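Local coordinates for methyltransferase domain-containing protein (Serratia marcescens, PDB 7CLU), which catalyses, as an S-adenosyl-L-methionine-dependent O-methyltransferase, a methyl-transfer step in the prodigiosin synthetic pathway, at residues I272-P277 and G329-I334; A154-G159 and G180-A185. All coordinates share one frame; numbering follows the deposited sequence.

Contact 1. Residues I272-P277 and G329-I334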
loop_
_atom_site.group_PDB
_atom_site.type_symbol
_atom_site.label_atom_id
_atom_site.label_comp_id
_atom_site.label_asym_id
_atom_site.label_seq_id
_atom_site.Cartn_x
_atom_site.Cartn_y
_atom_site.Cartn_z
ATOM N N ILE A 272 -20.360 -0.463 28.096
ATOM C CA ILE A 272 -19.219 0.211 27.507
ATOM C C ILE A 272 -18.942 -0.409 26.143
ATOM O O ILE A 272 -18.807 -1.628 26.032
ATOM C CB ILE A 272 -17.961 0.092 28.381
ATOM C CG1 ILE A 272 -18.201 0.610 29.810
ATOM C CG2 ILE A 272 -16.810 0.790 27.686
ATOM C CD1 ILE A 272 -16.933 0.552 30.721
ATOM N N ALA A 273 -18.832 0.421 25.119
ATOM C CA ALA A 273 -18.283 -0.000 23.836
ATOM C C ALA A 273 -16.903 0.621 23.692
ATOM O O ALA A 273 -16.763 1.830 23.872
ATOM C CB ALA A 273 -19.168 0.450 22.678
ATOM N N SER A 274 -15.896 -0.186 23.363
ATOM C CA SER A 274 -14.579 0.352 23.043
ATOM C C SER A 274 -14.486 0.501 21.525
ATOM O O SER A 274 -14.774 -0.444 20.793
ATOM C CB SER A 274 -13.443 -0.530 23.578
ATOM O OG SER A 274 -13.596 -1.909 23.298
ATOM N N GLU A 275 -14.152 1.708 21.066
ATOM C CA GLU A 275 -14.034 1.987 19.639
ATOM C C GLU A 275 -12.825 2.885 19.427
ATOM O O GLU A 275 -12.182 3.333 20.388
ATOM C CB GLU A 275 -15.297 2.656 19.053
ATOM C CG GLU A 275 -16.587 1.859 19.200
ATOM C CD GLU A 275 -16.728 0.797 18.133
ATOM O OE1 GLU A 275 -16.400 1.087 16.958
ATOM O OE2 GLU A 275 -17.162 -0.328 18.475
ATOM N N THR A 276 -12.513 3.129 18.149
ATOM C CA THR A 276 -11.456 4.057 17.731
ATOM C C THR A 276 -12.130 5.167 16.931
ATOM O O THR A 276 -12.149 5.125 15.696
ATOM C CB THR A 276 -10.378 3.374 16.882
ATOM O OG1 THR A 276 -10.978 2.791 15.704
ATOM C CG2 THR A 276 -9.651 2.304 17.687
ATOM N N PRO A 277 -12.679 6.180 17.591
ATOM C CA PRO A 277 -13.439 7.202 16.862
ATOM C C PRO A 277 -12.552 8.104 16.024
ATOM O O PRO A 277 -11.371 8.316 16.316
ATOM C CB PRO A 277 -14.125 8.004 17.974
ATOM C CG PRO A 277 -14.060 7.100 19.202
ATOM C CD PRO A 277 -12.810 6.312 19.053
ATOM N N GLY A 329 -4.029 3.504 25.550
ATOM C CA GLY A 329 -4.222 2.580 24.457
ATOM C C GLY A 329 -4.922 3.234 23.289
ATOM O O GLY A 329 -5.264 4.416 23.322
ATOM N N PRO A 330 -5.132 2.475 22.213
ATOM C CA PRO A 330 -5.700 3.070 21.000
ATOM C C PRO A 330 -7.220 3.184 21.007
ATOM O O PRO A 330 -7.771 3.828 20.101
ATOM C CB PRO A 330 -5.227 2.116 19.894
ATOM C CG PRO A 330 -5.115 0.787 20.567
ATOM C CD PRO A 330 -4.733 1.069 22.018
ATOM N N ARG A 331 -7.917 2.589 21.972
ATOM C CA ARG A 331 -9.374 2.668 21.972
ATOM C C ARG A 331 -9.863 3.784 22.893
ATOM O O ARG A 331 -9.143 4.271 23.766
ATOM C CB ARG A 331 -10.010 1.332 22.387
ATOM C CG ARG A 331 -9.713 0.198 21.428
ATOM C CD ARG A 331 -10.595 -1.007 21.643
ATOM N NE ARG A 331 -10.003 -2.189 21.032
ATOM C CZ ARG A 331 -10.540 -3.400 21.059
ATOM N NH1 ARG A 331 -11.701 -3.603 21.676
ATOM N NH2 ARG A 331 -9.897 -4.411 20.490
ATOM N N THR A 332 -11.107 4.186 22.661
ATOM C CA THR A 332 -11.840 5.147 23.464
ATOM C C THR A 332 -13.102 4.460 23.977
ATOM O O THR A 332 -13.742 3.700 23.249
ATOM C CB THR A 332 -12.190 6.376 22.613
ATOM O OG1 THR A 332 -10.977 6.971 22.140
ATOM C CG2 THR A 332 -12.963 7.387 23.404
ATOM N N LEU A 333 -13.458 4.708 25.230
ATOM C CA LEU A 333 -14.620 4.060 25.829
ATOM C C LEU A 333 -15.845 4.948 25.652
ATOM O O LEU A 333 -15.810 6.145 25.966
ATOM C CB LEU A 333 -14.385 3.765 27.320
ATOM C CG LEU A 333 -13.218 2.868 27.735
ATOM C CD1 LEU A 333 -13.304 2.545 29.218
ATOM C CD2 LEU A 333 -13.103 1.577 26.898
ATOM N N ILE A 334 -16.919 4.373 25.124
ATOM C CA ILE A 334 -18.215 5.031 25.098
ATOM C C ILE A 334 -19.082 4.313 26.124
ATOM O O ILE A 334 -19.215 3.086 26.079
ATOM C CB ILE A 334 -18.834 5.029 23.691
ATOM C CG1 ILE A 334 -17.859 5.698 22.711
ATOM C CG2 ILE A 334 -20.097 5.814 23.689
ATOM C CD1 ILE A 334 -17.444 4.820 21.548
#
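Ala273 pairs with Ile334 and Glu275 with Thr332 across two antiparallel strand ends whose short axes are inclined at 149° and approach to 4.6 Å. Both are hydrogen-bonded pairs: Ile334 N reaches Ala273 O at 2.8 Å, and Thr332 N reaches Glu275 O at 2.7 Å, each matched by a return bond. Between them Ser274 and Leu333 form a non-hydrogen-bonded pair. On their face, Leu333 CD2 lies 3.9 Å from Ser274 CB, while the extended Arg331 chain passes over Ser274 CB with its CD at 3.5 Å. NH1 of Arg331 then donates to Ser274 OG (3.0 Å, 157°), which sits in the guanidinium plane and also bonds His241 NE2, so two nitrogens hold the hydroxyl. On the other face Ile334 CD1 rests 3.9 Å from Glu275 CG; chi2 (-82°) swings CD out of the extended line beyond CG, and the carboxylate accepts hydrogen bonds from the backbone N of Leu246 and of His247, the latter the predicted proton acceptor. Past the paired residues, Pro277 CD packs on Thr332 CB. The arrangement is the antiparallel pairing of strands 270-275 and 332-337 in a Rossmann-like class I methyltransferase sheet, at the end carrying Arg331 of the S-adenosyl-L-homocysteine site.

Contact 2. Residues A154-G159 and G180-A185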
loop_
_atom_site.group_PDB
_atom_site.type_symbol
_atom_site.label_atom_id
_atom_site.label_comp_id
_atom_site.label_asym_id
_atom_site.label_seq_id
_atom_site.Cartn_x
_atom_site.Cartn_y
_atom_site.Cartn_z
ATOM N N ALA A 154 -3.278 -5.697 23.173
ATOM C CA ALA A 154 -2.617 -5.659 24.475
ATOM C C ALA A 154 -2.575 -4.262 25.085
ATOM O O ALA A 154 -2.918 -4.131 26.266
ATOM C CB ALA A 154 -1.211 -6.270 24.362
ATOM N N PRO A 155 -2.199 -3.195 24.371
ATOM C CA PRO A 155 -2.231 -1.869 25.015
ATOM C C PRO A 155 -3.627 -1.403 25.383
ATOM O O PRO A 155 -3.775 -0.712 26.395
ATOM C CB PRO A 155 -1.583 -0.950 23.975
ATOM C CG PRO A 155 -0.682 -1.873 23.191
ATOM C CD PRO A 155 -1.471 -3.154 23.088
ATOM N N PHE A 156 -4.655 -1.742 24.600
ATOM C CA PHE A 156 -6.018 -1.413 25.014
ATOM C C PHE A 156 -6.383 -2.150 26.292
ATOM O O PHE A 156 -6.929 -1.561 27.234
ATOM C CB PHE A 156 -7.023 -1.752 23.904
ATOM C CG PHE A 156 -8.425 -1.983 24.411
ATOM C CD1 PHE A 156 -9.149 -0.944 24.975
ATOM C CD2 PHE A 156 -9.008 -3.234 24.343
ATOM C CE1 PHE A 156 -10.442 -1.143 25.472
ATOM C CE2 PHE A 156 -10.297 -3.440 24.824
ATOM C CZ PHE A 156 -11.012 -2.390 25.396
ATOM N N ILE A 157 -6.104 -3.454 26.334
ATOM C CA ILE A 157 -6.517 -4.270 27.473
ATOM C C ILE A 157 -5.814 -3.797 28.737
ATOM O O ILE A 157 -6.446 -3.567 29.774
ATOM C CB ILE A 157 -6.236 -5.756 27.195
ATOM C CG1 ILE A 157 -7.234 -6.306 26.185
ATOM C CG2 ILE A 157 -6.246 -6.548 28.490
ATOM C CD1 ILE A 157 -6.812 -7.604 25.577
ATOM N N ALA A 158 -4.494 -3.623 28.654
ATOM C CA ALA A 158 -3.725 -3.119 29.789
ATOM C C ALA A 158 -4.249 -1.768 30.267
ATOM O O ALA A 158 -4.386 -1.547 31.473
ATOM C CB ALA A 158 -2.241 -3.022 29.411
ATOM N N GLY A 159 -4.573 -0.867 29.340
ATOM C CA GLY A 159 -5.053 0.447 29.733
ATOM C C GLY A 159 -6.480 0.434 30.241
ATOM O O GLY A 159 -6.849 1.264 31.078
ATOM N N GLY A 180 -10.916 -14.178 24.847
ATOM C CA GLY A 180 -10.997 -14.074 26.297
ATOM C C GLY A 180 -9.904 -13.270 26.970
ATOM O O GLY A 180 -9.853 -13.251 28.206
ATOM N N SER A 181 -9.088 -12.549 26.190
ATOM C CA SER A 181 -7.919 -11.849 26.708
ATOM C C SER A 181 -8.286 -10.775 27.718
ATOM O O SER A 181 -7.572 -10.574 28.713
ATOM C CB SER A 181 -7.153 -11.237 25.544
ATOM O OG SER A 181 -6.458 -12.271 24.907
ATOM N N LEU A 182 -9.375 -10.045 27.468
ATOM C CA LEU A 182 -9.726 -8.961 28.375
ATOM C C LEU A 182 -10.254 -9.492 29.699
ATOM O O LEU A 182 -9.730 -9.086 30.750
ATOM C CB LEU A 182 -10.703 -8.002 27.696
ATOM C CG LEU A 182 -11.429 -6.975 28.567
ATOM C CD1 LEU A 182 -10.445 -6.098 29.288
ATOM C CD2 LEU A 182 -12.379 -6.133 27.667
ATOM N N PRO A 183 -11.245 -10.394 29.745
ATOM C CA PRO A 183 -11.673 -10.888 31.064
ATOM C C PRO A 183 -10.596 -11.684 31.785
ATOM O O PRO A 183 -10.605 -11.724 33.019
ATOM C CB PRO A 183 -12.916 -11.739 30.751
ATOM C CG PRO A 183 -12.859 -12.003 29.297
ATOM C CD PRO A 183 -12.155 -10.850 28.675
ATOM N N MET A 184 -9.653 -12.302 31.068
ATOM C CA MET A 184 -8.498 -12.888 31.748
ATOM C C MET A 184 -7.678 -11.815 32.464
ATOM O O MET A 184 -7.309 -11.977 33.634
ATOM C CB MET A 184 -7.632 -13.666 30.752
ATOM C CG MET A 184 -8.210 -15.015 30.422
ATOM S SD MET A 184 -7.304 -15.974 29.198
ATOM C CE MET A 184 -7.062 -14.799 27.920
ATOM N N ALA A 185 -7.392 -10.699 31.782
ATOM C CA ALA A 185 -6.608 -9.642 32.413
ATOM C C ALA A 185 -7.351 -9.049 33.604
ATOM O O ALA A 185 -6.734 -8.703 34.623
ATOM C CB ALA A 185 -6.256 -8.559 31.396
#
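Ile157 and Leu182 bring together two helices of the Rossmann-like methyltransferase domain: 154-163, and 181-189, the helix that follows the first strand of the central sheet, 171-175. The short axes run in broadly the same direction, 35° apart (signed crossing angle -35°), and are 9.7 Å from each other at their closest. The nearest CA atoms, those of Ile157 and Leu182, are 5.8 Å apart, and the buried surface is 203 Å², a small interface.

Aliphatic packing carries most of it, centred on Ile157, which touches Ser181, Leu182 and Ala185. The CB of Ile157 points toward helix 181-185, and its two branches diverge. CG2, anti to the backbone N, meets Ala185 CB at 3.5 Å, whereas CG1 passes Leu182 CB at 4.1 Å. With CD1 reaching Ser181, Ile157 spans one turn of the partner helix, a span that the backbone bond from Ala185 N to Ser181 O closes. The Ile157 and Leu182 side chains are set aslant to each other.

An aromatic-aliphatic contact extends the packing toward the sheet. Leu182 CG stands anti to its backbone N (chi1 167°), and the CD2 methyl beyond it lies 4.4 Å from Phe156 CE2, a loose contact. The same leucine touches Phe172 and Asp174 on strand 171-175 and Phe160 one turn along helix 154-163, while the Phe156 ring makes a cation-pi contact with Arg331.

Polar groups contribute little: Ser181 presents its methylene carbon, not its hydroxyl. Gly180 occupies the N-cap position, so the contact begins at the first turn of helix 181-189 and ends at Ala185. At its start Ile157 CD1 rests against Ser181 CB at 3.6 Å, with the backbone N of Leu182 4.0 Å from the same methyl.

From the N terminus, contact 2 comes first: helix 154-163 leads through strand 171-175 into helix 181-189, and the contact closes this short excursion of 20 intervening residues. Contact 1 begins only later, at strand 270-275, and closes a longer loop of 51 residues that includes helices 286-298 and 307-316 and strand 322-326 before returning on strand 332-337. The two closures are in series, neither nested nor crossed, with centres 13 Å apart. Phe156 nevertheless joins them: its CZ lies 3.4 Å from Ser274 OG, and its CE2 lies 3.5 Å from Arg331 NH1. Helix 154-163 therefore links helix 181-189 to the antiparallel part of the central sheet.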